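Long-range contacts in teichoic acid biosynthesis protein F (Staphylococcus epidermidis, PDB 3L7I), which belongs to the teichoic acid biosynthesis proteins and, in its modelled part, pairs two Rossmann-like parallel-sheet domains in the GT-B manner of glycosyltransferases: residues A[444-449]-A[486-491]; A[479-484]-A[503-508]; A[507-512]-A[627-632]; A[451-456]-A[467-472]. All coordinates share one frame; numbering follows the deposited sequence.

Contact 1. Residues A[444-449]-A[486-491]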
# COMPACT_ATOMS: atom_id res chain seq x y z
N HIS A 444 35.98 27.61 -1.92
CA HIS A 444 36.11 28.74 -2.83
C HIS A 444 36.63 29.99 -2.14
O HIS A 444 36.08 31.08 -2.32
CB HIS A 444 34.75 29.04 -3.45
CG HIS A 444 33.66 29.14 -2.43
ND1 HIS A 444 32.75 28.13 -2.23
CD2 HIS A 444 33.39 30.09 -1.51
CE1 HIS A 444 31.93 28.47 -1.24
NE2 HIS A 444 32.30 29.65 -0.79
N GLY A 445 37.67 29.87 -1.32
CA GLY A 445 38.30 31.07 -0.83
C GLY A 445 38.65 31.19 0.63
O GLY A 445 37.96 30.63 1.48
N THR A 446 39.72 31.92 0.91
CA THR A 446 40.16 32.18 2.26
C THR A 446 39.06 32.93 2.99
O THR A 446 38.60 33.97 2.51
CB THR A 446 41.43 33.06 2.30
OG1 THR A 446 42.55 32.32 1.78
CG2 THR A 446 41.73 33.47 3.73
N PRO A 447 38.62 32.41 4.16
CA PRO A 447 37.47 33.04 4.81
C PRO A 447 37.88 34.33 5.48
O PRO A 447 38.97 34.43 6.03
CB PRO A 447 37.05 32.01 5.87
CG PRO A 447 37.77 30.77 5.52
CD PRO A 447 39.05 31.20 4.87
N LEU A 448 37.00 35.33 5.39
CA LEU A 448 37.12 36.54 6.18
C LEU A 448 35.96 36.54 7.16
O LEU A 448 36.11 36.89 8.32
CB LEU A 448 37.06 37.77 5.28
CG LEU A 448 36.77 39.09 5.99
CD1 LEU A 448 38.06 39.68 6.48
CD2 LEU A 448 36.05 40.05 5.06
N LYS A 449 34.79 36.13 6.68
CA LYS A 449 33.62 36.04 7.54
C LYS A 449 33.49 34.65 8.18
O LYS A 449 33.79 33.63 7.56
CB LYS A 449 32.34 36.38 6.73
CG LYS A 449 32.25 37.83 6.22
CD LYS A 449 31.37 37.95 4.95
CE LYS A 449 31.13 39.42 4.50
NZ LYS A 449 29.88 40.04 5.13
N ASN A 486 46.16 28.49 2.84
CA ASN A 486 47.13 28.97 3.84
C ASN A 486 46.90 28.36 5.22
O ASN A 486 45.86 27.78 5.48
CB ASN A 486 47.09 30.51 3.93
CG ASN A 486 45.70 31.07 3.65
OD1 ASN A 486 44.80 30.98 4.49
ND2 ASN A 486 45.53 31.64 2.47
N ARG A 487 47.88 28.49 6.11
CA ARG A 487 47.76 27.90 7.44
C ARG A 487 46.58 28.47 8.20
O ARG A 487 45.89 27.75 8.92
CB ARG A 487 49.04 28.09 8.25
CG ARG A 487 49.04 27.26 9.51
CD ARG A 487 48.92 25.77 9.19
NE ARG A 487 50.16 25.04 9.50
CZ ARG A 487 51.00 24.54 8.60
NH1 ARG A 487 50.77 24.66 7.30
NH2 ARG A 487 52.10 23.90 9.02
N TYR A 488 46.35 29.76 8.03
CA TYR A 488 45.19 30.46 8.58
C TYR A 488 43.88 29.84 8.14
O TYR A 488 42.98 29.65 8.95
CB TYR A 488 45.28 31.92 8.16
CG TYR A 488 44.01 32.73 8.17
CD1 TYR A 488 43.70 33.54 9.25
CD2 TYR A 488 43.17 32.76 7.07
CE1 TYR A 488 42.56 34.31 9.25
CE2 TYR A 488 42.03 33.53 7.06
CZ TYR A 488 41.73 34.30 8.15
OH TYR A 488 40.59 35.08 8.14
N SER A 489 43.77 29.50 6.87
CA SER A 489 42.59 28.79 6.40
C SER A 489 42.52 27.37 6.97
O SER A 489 41.47 26.94 7.41
CB SER A 489 42.53 28.76 4.87
OG SER A 489 41.96 29.96 4.37
N THR A 490 43.64 26.65 6.96
CA THR A 490 43.67 25.33 7.58
C THR A 490 43.18 25.38 9.02
O THR A 490 42.37 24.56 9.42
CB THR A 490 45.09 24.73 7.60
OG1 THR A 490 45.60 24.63 6.27
CG2 THR A 490 45.06 23.35 8.25
N GLU A 491 43.68 26.32 9.81
CA GLU A 491 43.37 26.34 11.23
C GLU A 491 41.88 26.61 11.44
O GLU A 491 41.24 26.01 12.31
CB GLU A 491 44.22 27.39 11.95
CG GLU A 491 44.91 26.85 13.20
CD GLU A 491 46.15 25.99 12.89
OE1 GLU A 491 47.27 26.56 12.82
OE2 GLU A 491 46.01 24.75 12.73
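Thr-446 turns its two branches onto different partners at the start of helix 487-496. Its OG1 sits beside the backbone N (chi1 -68°) and accepts from Asn-486 ND2 at 3.1 Å. That bond is almost straight, 166° at the hydrogen, and lies in the amide plane of Asn-486. ND2 also donates to Phe-698 O, so both its partners help to fix how the amide is turned. The methyl CG2, anti to the backbone N, meets the edge of the Tyr-488 ring, with CE2 3.3 Å away.

Asn-486 is the N-cap of the helix: its OD1 takes the amide of Ser-489 at 3.0 Å, in the carbonyl plane, and the hydroxyl OG of the same serine from above that plane. Ser-489 OG, folded back beside its own N, also packs on Pro-447 CD. Tyr-488 has CG anti to its N (chi1 159°), which carries the ring across Thr-446 until its OH donates to Pro-447 O at 2.7 Å, in the plane of that carbonyl. Phe-698 meets the tyrosine ring edge-to-face. On the far side of the loop, Leu-448 points away from the helix, its side chain about 5 Å from a bound sulfate ion.

Contact 2. Residues A[479-484]-A[503-508]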
# COMPACT_ATOMS: atom_id res chain seq x y z
N TRP A 479 33.59 14.92 2.71
CA TRP A 479 34.73 15.43 1.98
C TRP A 479 35.96 14.61 2.32
O TRP A 479 36.42 14.62 3.46
CB TRP A 479 35.03 16.89 2.32
CG TRP A 479 33.96 17.88 2.01
CD1 TRP A 479 32.82 17.70 1.24
CD2 TRP A 479 33.94 19.24 2.42
NE1 TRP A 479 32.10 18.87 1.18
CE2 TRP A 479 32.77 19.83 1.90
CE3 TRP A 479 34.81 20.02 3.18
CZ2 TRP A 479 32.45 21.15 2.12
CZ3 TRP A 479 34.50 21.32 3.40
CH2 TRP A 479 33.33 21.88 2.87
N ASP A 480 36.48 13.90 1.33
CA ASP A 480 37.64 13.06 1.54
C ASP A 480 38.90 13.92 1.50
O ASP A 480 39.84 13.70 2.26
CB ASP A 480 37.69 11.97 0.46
CG ASP A 480 36.49 11.02 0.52
OD1 ASP A 480 36.16 10.50 1.62
OD2 ASP A 480 35.88 10.79 -0.53
N TYR A 481 38.89 14.91 0.61
CA TYR A 481 39.96 15.90 0.50
C TYR A 481 39.38 17.31 0.55
O TYR A 481 38.31 17.55 0.00
CB TYR A 481 40.73 15.69 -0.79
CG TYR A 481 41.58 14.44 -0.81
CD1 TYR A 481 42.57 14.22 0.17
CD2 TYR A 481 41.42 13.47 -1.79
CE1 TYR A 481 43.36 13.08 0.15
CE2 TYR A 481 42.20 12.34 -1.81
CZ TYR A 481 43.17 12.14 -0.85
OH TYR A 481 43.94 11.00 -0.88
N LEU A 482 40.07 18.22 1.23
CA LEU A 482 39.70 19.62 1.30
C LEU A 482 40.93 20.48 1.01
O LEU A 482 41.99 20.32 1.64
CB LEU A 482 39.16 19.96 2.68
CG LEU A 482 38.89 21.45 2.86
CD1 LEU A 482 38.05 21.94 1.72
CD2 LEU A 482 38.20 21.67 4.16
N ILE A 483 40.80 21.41 0.07
CA ILE A 483 41.94 22.24 -0.32
C ILE A 483 42.12 23.41 0.63
O ILE A 483 41.13 23.99 1.10
CB ILE A 483 41.78 22.74 -1.75
CG1 ILE A 483 41.89 21.57 -2.73
CG2 ILE A 483 42.83 23.78 -2.07
CD1 ILE A 483 42.13 21.99 -4.15
N SER A 484 43.37 23.74 0.93
CA SER A 484 43.63 24.93 1.75
C SER A 484 44.64 25.87 1.10
O SER A 484 45.66 25.43 0.55
CB SER A 484 44.12 24.53 3.14
OG SER A 484 44.19 25.66 3.99
N ARG A 503 43.12 15.54 6.30
CA ARG A 503 42.33 15.56 5.07
C ARG A 503 42.52 16.85 4.25
O ARG A 503 42.04 16.96 3.13
CB ARG A 503 40.85 15.35 5.38
CG ARG A 503 40.38 13.94 5.20
CD ARG A 503 39.17 13.69 6.05
NE ARG A 503 38.38 12.59 5.52
CZ ARG A 503 37.74 11.68 6.27
NH1 ARG A 503 37.84 11.73 7.60
NH2 ARG A 503 37.02 10.72 5.69
N ILE A 504 43.22 17.81 4.83
CA ILE A 504 43.46 19.08 4.20
C ILE A 504 44.71 19.04 3.31
O ILE A 504 45.78 18.58 3.75
CB ILE A 504 43.62 20.16 5.26
CG1 ILE A 504 42.27 20.37 5.94
CG2 ILE A 504 44.14 21.44 4.64
CD1 ILE A 504 42.37 21.01 7.31
N LEU A 505 44.59 19.51 2.08
CA LEU A 505 45.76 19.67 1.21
C LEU A 505 46.10 21.15 1.10
O LEU A 505 45.42 21.89 0.39
CB LEU A 505 45.47 19.13 -0.18
CG LEU A 505 44.87 17.74 -0.30
CD1 LEU A 505 44.65 17.40 -1.76
CD2 LEU A 505 45.81 16.77 0.34
N GLU A 506 47.12 21.58 1.83
CA GLU A 506 47.53 22.98 1.79
C GLU A 506 48.34 23.20 0.55
O GLU A 506 49.55 23.06 0.58
CB GLU A 506 48.42 23.30 2.97
CG GLU A 506 47.78 24.15 4.02
CD GLU A 506 48.81 24.95 4.79
OE1 GLU A 506 49.96 25.11 4.31
OE2 GLU A 506 48.46 25.41 5.90
N ILE A 507 47.70 23.56 -0.55
CA ILE A 507 48.43 23.63 -1.80
C ILE A 507 48.11 24.87 -2.61
O ILE A 507 48.83 25.20 -3.53
CB ILE A 507 48.15 22.40 -2.68
CG1 ILE A 507 46.64 22.24 -2.90
CG2 ILE A 507 48.77 21.15 -2.06
CD1 ILE A 507 46.29 21.15 -3.90
N GLY A 508 47.02 25.56 -2.24
CA GLY A 508 46.61 26.78 -2.92
C GLY A 508 45.50 26.47 -3.90
O GLY A 508 45.25 25.32 -4.23
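Two successive amides converge on one carbonyl where this strand pair ends: Ser-484 O accepts from Gly-508 N at 3.1 Å and, weakly, from Ile-507 N at 3.0 Å. The Ile-507 bond continues the parallel ladder, and that of Gly-508 is added to it, where the chain turns through an inverse gamma turn centred on Glu-506. Upstream the pairing is regular and parallel. Leu-482 N donates to Arg-503 O, Leu-505 N to Leu-482 O at 2.8 Å, and Ser-484 N to Leu-505 O, all three close to straight.

Side chains alternate between the faces. Ser-484 has OG anti to its N (chi1 -172°), and its CB touches Ile-504 CG2 at 3.4 Å and Glu-506 CG alongside. The polar ends on this face look to helix 487-496: Ser-484 OG bonds to Thr-490 OG1, and the extended Glu-506 reaches Arg-487 in a salt bridge. On the other face Tyr-481 CD1 meets Leu-505 CD2 at 4.1 Å and Ile-483 CG2 meets Ile-507 CG1 at 4.2 Å, a layer covered by helix 706-721.

At the start of the pair Arg-503 runs extended along the backbone of Asp-480, whose O lies at the guanidinium edge. The Asp-480 carboxylate is nearly coplanar with the guanidinium, yet OD1 and NH2 stay 4.2 Å apart; the other carboxylate oxygen, OD2, bonds to Tyr-439 N and to Lys-433 in a salt bridge. Linked by helix 487-496, which packs on the face of Ser-484 and Ile-504, the two parallel strands form a beta-alpha-beta unit at the margin of a Rossmann-like sheet.

Contact 3. Residues A[507-512]-A[627-632]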
# COMPACT_ATOMS: atom_id res chain seq x y z
N ILE A 507 47.70 23.56 -0.55
CA ILE A 507 48.43 23.63 -1.80
C ILE A 507 48.11 24.87 -2.61
O ILE A 507 48.83 25.20 -3.53
CB ILE A 507 48.15 22.40 -2.68
CG1 ILE A 507 46.64 22.24 -2.90
CG2 ILE A 507 48.77 21.15 -2.06
CD1 ILE A 507 46.29 21.15 -3.90
N GLY A 508 47.02 25.56 -2.24
CA GLY A 508 46.61 26.78 -2.92
C GLY A 508 45.50 26.47 -3.90
O GLY A 508 45.25 25.32 -4.23
N TYR A 509 44.82 27.51 -4.37
CA TYR A 509 43.67 27.33 -5.25
C TYR A 509 44.05 27.10 -6.71
O TYR A 509 44.84 27.86 -7.29
CB TYR A 509 42.71 28.50 -5.12
CG TYR A 509 41.92 28.47 -3.85
CD1 TYR A 509 41.20 27.33 -3.52
CD2 TYR A 509 41.90 29.54 -2.98
CE1 TYR A 509 40.47 27.26 -2.37
CE2 TYR A 509 41.16 29.48 -1.80
CZ TYR A 509 40.45 28.32 -1.51
OH TYR A 509 39.70 28.19 -0.35
N PRO A 510 43.51 26.04 -7.31
CA PRO A 510 43.78 25.83 -8.73
C PRO A 510 43.40 27.07 -9.54
O PRO A 510 44.07 27.39 -10.53
CB PRO A 510 42.87 24.65 -9.06
CG PRO A 510 42.86 23.86 -7.81
CD PRO A 510 42.83 24.89 -6.69
N ARG A 511 42.34 27.75 -9.11
CA ARG A 511 41.80 28.91 -9.81
C ARG A 511 42.78 30.05 -9.75
O ARG A 511 42.68 31.02 -10.51
CB ARG A 511 40.51 29.37 -9.14
CG ARG A 511 40.71 29.58 -7.67
CD ARG A 511 40.14 30.88 -7.20
NE ARG A 511 38.91 30.65 -6.46
CZ ARG A 511 38.55 31.33 -5.36
NH1 ARG A 511 37.40 31.04 -4.75
NH2 ARG A 511 39.35 32.30 -4.89
N ASN A 512 43.72 29.95 -8.81
CA ASN A 512 44.73 30.98 -8.60
C ASN A 512 45.99 30.74 -9.43
O ASN A 512 46.81 31.65 -9.58
CB ASN A 512 45.08 31.10 -7.11
CG ASN A 512 44.03 31.87 -6.30
OD1 ASN A 512 43.16 32.52 -6.86
ND2 ASN A 512 44.13 31.79 -4.97
N MET A 627 40.08 39.68 -1.64
CA MET A 627 41.34 40.34 -1.36
C MET A 627 42.47 39.31 -1.20
O MET A 627 43.63 39.59 -1.50
CB MET A 627 41.23 41.23 -0.13
CG MET A 627 40.71 40.52 1.07
SD MET A 627 40.93 41.53 2.53
CE MET A 627 40.32 40.43 3.81
N PHE A 628 42.12 38.11 -0.73
CA PHE A 628 43.13 37.11 -0.45
C PHE A 628 43.62 36.51 -1.75
O PHE A 628 44.72 35.95 -1.80
CB PHE A 628 42.59 35.99 0.44
CG PHE A 628 42.19 36.44 1.82
CD1 PHE A 628 43.13 36.96 2.69
CD2 PHE A 628 40.89 36.31 2.25
CE1 PHE A 628 42.77 37.35 3.95
CE2 PHE A 628 40.53 36.71 3.51
CZ PHE A 628 41.47 37.23 4.36
N ASP A 629 42.81 36.60 -2.80
CA ASP A 629 43.20 36.07 -4.09
C ASP A 629 44.10 37.07 -4.78
O ASP A 629 45.23 36.77 -5.18
CB ASP A 629 41.97 35.84 -4.97
CG ASP A 629 41.07 34.74 -4.44
OD1 ASP A 629 39.86 35.01 -4.28
OD2 ASP A 629 41.58 33.62 -4.18
N TYR A 630 43.57 38.28 -4.92
CA TYR A 630 44.23 39.35 -5.65
C TYR A 630 45.62 39.61 -5.09
O TYR A 630 46.53 40.01 -5.81
CB TYR A 630 43.36 40.60 -5.63
CG TYR A 630 43.92 41.72 -6.42
CD1 TYR A 630 43.93 41.66 -7.80
CD2 TYR A 630 44.47 42.82 -5.80
CE1 TYR A 630 44.48 42.71 -8.55
CE2 TYR A 630 45.01 43.87 -6.54
CZ TYR A 630 45.01 43.81 -7.91
OH TYR A 630 45.55 44.83 -8.63
N GLY A 631 45.78 39.32 -3.79
CA GLY A 631 47.03 39.52 -3.07
C GLY A 631 48.23 38.74 -3.58
O GLY A 631 49.37 39.09 -3.30
N ILE A 632 47.98 37.69 -4.34
CA ILE A 632 49.09 36.97 -4.92
C ILE A 632 49.87 37.90 -5.85
O ILE A 632 51.08 37.71 -6.04
CB ILE A 632 48.60 35.77 -5.72
CG1 ILE A 632 47.86 34.78 -4.80
CG2 ILE A 632 49.77 35.11 -6.43
CD1 ILE A 632 47.02 33.75 -5.54
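The interface between the two Rossmann-like domains is held here by a buried carboxylate: Asp-629, on helix 626-630 of the second domain, faces the loop that follows strand 504-506, the last strand of the first domain's sheet. Arg-511 brings a single nitrogen to it. Its NH2 lies 2.7 Å from Asp-629 OD2, the salt bridge, and 2.8 Å from OD1, so the one nitrogen faces both oxygens. The carboxylate meets the guanidinium at its edge, with the two planes turned 65° apart, so this is not the coplanar, two-nitrogen pairing of a bidentate bridge.

Getting there takes a folded arginine. CG stands in the crowded position between N and the carbonyl carbon (chi1 52°), and the chain bends again at chi2 and chi3. Tyr-509 CD2 sits 4.1 Å above one face of the guanidinium, offset toward its rim. NE turns to Asp-367 in a second salt bridge, so at the junction of the two domains of a GT-B-like fold the cation links two acids, and probably helps to keep both ionised.

Asn-512 approaches the same oxygen from another direction. Its ND2 donates to Asp-629 OD2 at 3.2 Å (150° at the hydrogen), onto the anti lone pair of OD2, and the acceptor lies in the amide plane. OD2 thus takes both the charged and the neutral donor. Ile-632, one turn further along, lays its CD1 against the same amide, 3.5 Å from Asn-512 ND2 and 3.6 Å from Asn-512 CG.

Contact 4. Residues A[451-456]-A[467-472]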
# COMPACT_ATOMS: atom_id res chain seq x y z
N LEU A 451 31.99 31.20 9.30
CA LEU A 451 31.05 30.28 8.64
C LEU A 451 30.91 28.92 9.32
O LEU A 451 31.80 28.48 10.05
CB LEU A 451 31.43 30.04 7.17
CG LEU A 451 32.90 29.83 6.76
CD1 LEU A 451 33.78 29.41 7.92
CD2 LEU A 451 32.96 28.83 5.64
N ALA A 452 29.80 28.24 9.05
CA ALA A 452 29.59 26.87 9.51
C ALA A 452 29.59 26.77 11.05
O ALA A 452 28.79 27.44 11.71
CB ALA A 452 30.62 25.95 8.89
N ASN A 453 30.46 25.94 11.62
CA ASN A 453 30.50 25.76 13.07
C ASN A 453 30.64 27.09 13.84
O ASN A 453 30.16 27.24 14.98
CB ASN A 453 31.65 24.84 13.44
CG ASN A 453 31.36 24.02 14.66
OD1 ASN A 453 30.25 24.05 15.20
ND2 ASN A 453 32.35 23.26 15.11
N ASP A 454 31.28 28.06 13.19
CA ASP A 454 31.76 29.25 13.86
C ASP A 454 30.74 30.36 13.92
O ASP A 454 30.92 31.31 14.67
CB ASP A 454 33.05 29.74 13.21
CG ASP A 454 34.22 28.82 13.48
OD1 ASP A 454 34.01 27.84 14.23
OD2 ASP A 454 35.35 29.06 12.97
N MET A 455 29.66 30.26 13.15
CA MET A 455 28.62 31.26 13.25
C MET A 455 27.95 31.16 14.61
O MET A 455 27.80 30.06 15.15
CB MET A 455 27.59 31.08 12.15
CG MET A 455 28.17 31.28 10.78
SD MET A 455 26.88 31.47 9.56
CE MET A 455 27.89 31.57 8.07
N LYS A 456 27.55 32.30 15.16
CA LYS A 456 26.91 32.28 16.47
C LYS A 456 25.40 32.13 16.35
O LYS A 456 24.79 31.30 17.02
CB LYS A 456 27.28 33.51 17.30
CG LYS A 456 27.28 33.27 18.82
CD LYS A 456 28.37 32.27 19.28
CE LYS A 456 27.84 30.83 19.42
NZ LYS A 456 27.15 30.57 20.73
N LYS A 467 20.10 22.83 13.44
CA LYS A 467 19.79 21.93 12.33
C LYS A 467 20.58 22.31 11.08
O LYS A 467 20.77 21.50 10.18
CB LYS A 467 18.28 21.91 12.05
CG LYS A 467 17.87 20.88 11.00
CD LYS A 467 16.45 20.35 11.23
CE LYS A 467 16.08 19.29 10.17
NZ LYS A 467 14.89 18.46 10.56
N TYR A 468 21.05 23.54 11.04
CA TYR A 468 21.82 24.04 9.91
C TYR A 468 23.26 23.59 10.02
O TYR A 468 23.86 23.12 9.04
CB TYR A 468 21.74 25.56 9.85
CG TYR A 468 22.75 26.16 8.92
CD1 TYR A 468 22.44 26.41 7.59
CD2 TYR A 468 24.03 26.45 9.37
CE1 TYR A 468 23.36 26.95 6.73
CE2 TYR A 468 24.97 27.00 8.51
CZ TYR A 468 24.63 27.24 7.19
OH TYR A 468 25.58 27.77 6.34
N LYS A 469 23.81 23.72 11.22
CA LYS A 469 25.11 23.15 11.52
C LYS A 469 25.11 21.62 11.42
O LYS A 469 26.07 21.03 10.92
CB LYS A 469 25.61 23.63 12.90
CG LYS A 469 25.91 25.13 12.96
CD LYS A 469 26.72 25.48 14.19
CE LYS A 469 26.55 26.94 14.60
NZ LYS A 469 26.95 27.18 16.02
N ARG A 470 24.06 20.96 11.90
CA ARG A 470 23.99 19.52 11.75
C ARG A 470 24.14 19.15 10.28
O ARG A 470 24.92 18.27 9.93
CB ARG A 470 22.69 18.94 12.31
CG ARG A 470 22.29 17.59 11.69
CD ARG A 470 21.36 16.75 12.55
NE ARG A 470 19.93 17.11 12.44
CZ ARG A 470 19.24 17.12 11.30
NH1 ARG A 470 19.84 16.84 10.15
NH2 ARG A 470 17.95 17.44 11.30
N ASN A 471 23.40 19.82 9.41
CA ASN A 471 23.42 19.49 8.00
C ASN A 471 24.75 19.82 7.36
O ASN A 471 25.20 19.10 6.47
CB ASN A 471 22.31 20.20 7.25
CG ASN A 471 20.96 19.57 7.48
OD1 ASN A 471 20.87 18.37 7.79
ND2 ASN A 471 19.90 20.36 7.34
N PHE A 472 25.36 20.91 7.80
CA PHE A 472 26.62 21.33 7.24
C PHE A 472 27.64 20.28 7.68
O PHE A 472 28.57 19.93 6.95
CB PHE A 472 27.01 22.70 7.77
CG PHE A 472 27.84 23.51 6.81
CD1 PHE A 472 29.02 23.00 6.30
CD2 PHE A 472 27.45 24.77 6.44
CE1 PHE A 472 29.77 23.73 5.42
CE2 PHE A 472 28.21 25.52 5.57
CZ PHE A 472 29.37 25.00 5.07
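Ala-452 takes a positive phi of 62°, and the chain then winds into the short 3-10 turn 453-454, where Asp-454 N and Met-455 N bond back to Leu-451 O and Ala-452 O. The turn presents its carbonyls to helix 465-476, and Lys-469 comes across to meet them. With CG beside the backbone N (chi1 -66°) and the rest of the chain extended, the lysine passes alongside Ala-452 O, which lies 3.7 Å from its CE. It ends with NZ 3.1 Å from Met-455 O, a hydrogen bond nearly along the C=O axis. A weak bond, 3.4 Å long, runs from the same NZ to Asn-453 O, so the ammonium ties together the carbonyls of Asn-453 and Met-455, in and just after the turn. Asn-453 crosses the lysine chain at about a right angle, OD1 3.9 Å from CD.

One helical turn on, Phe-472 offers a ring face. Ala-452 CB stands 4.0 Å from the ring centroid and just 3° off the normal, a well-centred CH-pi contact. The ring also has a cation-pi partner in Arg-426, and Tyr-468 CZ lies at its edge.

The turn belongs to the long loop between strand 438-441 and helix 465-476. Helix 487-496 holds it from another direction, as Asn-453 ND2 bonds to Ser-495 O, and Phe-497 beyond that helix packs on Ala-452.

In the fold
Contacts 1 and 2 share the unit of strand 481-484, helix 487-496 and strand 504-506. Their centres are 11 Å apart and Arg-487 NH1 bridges to Glu-506 OE2 at 2.8 Å. Contact 3 starts where contact 2 ends, sharing Ile-507 and Gly-508, and ties that loop to helix 626-630 of the second domain. It also touches contact 1, where Arg-511 NH1 lies 2.8 Å from His-444 O, probably as a hydrogen bond, and Thr-446 packs on Phe-628. Contact 4 is nested inside the loop closed by contact 1, about 25 Å from contact 3 between centres. The sulfate near Leu-448 of contact 1 probably comes from the crystallisation liquor, though such ions often mark pockets.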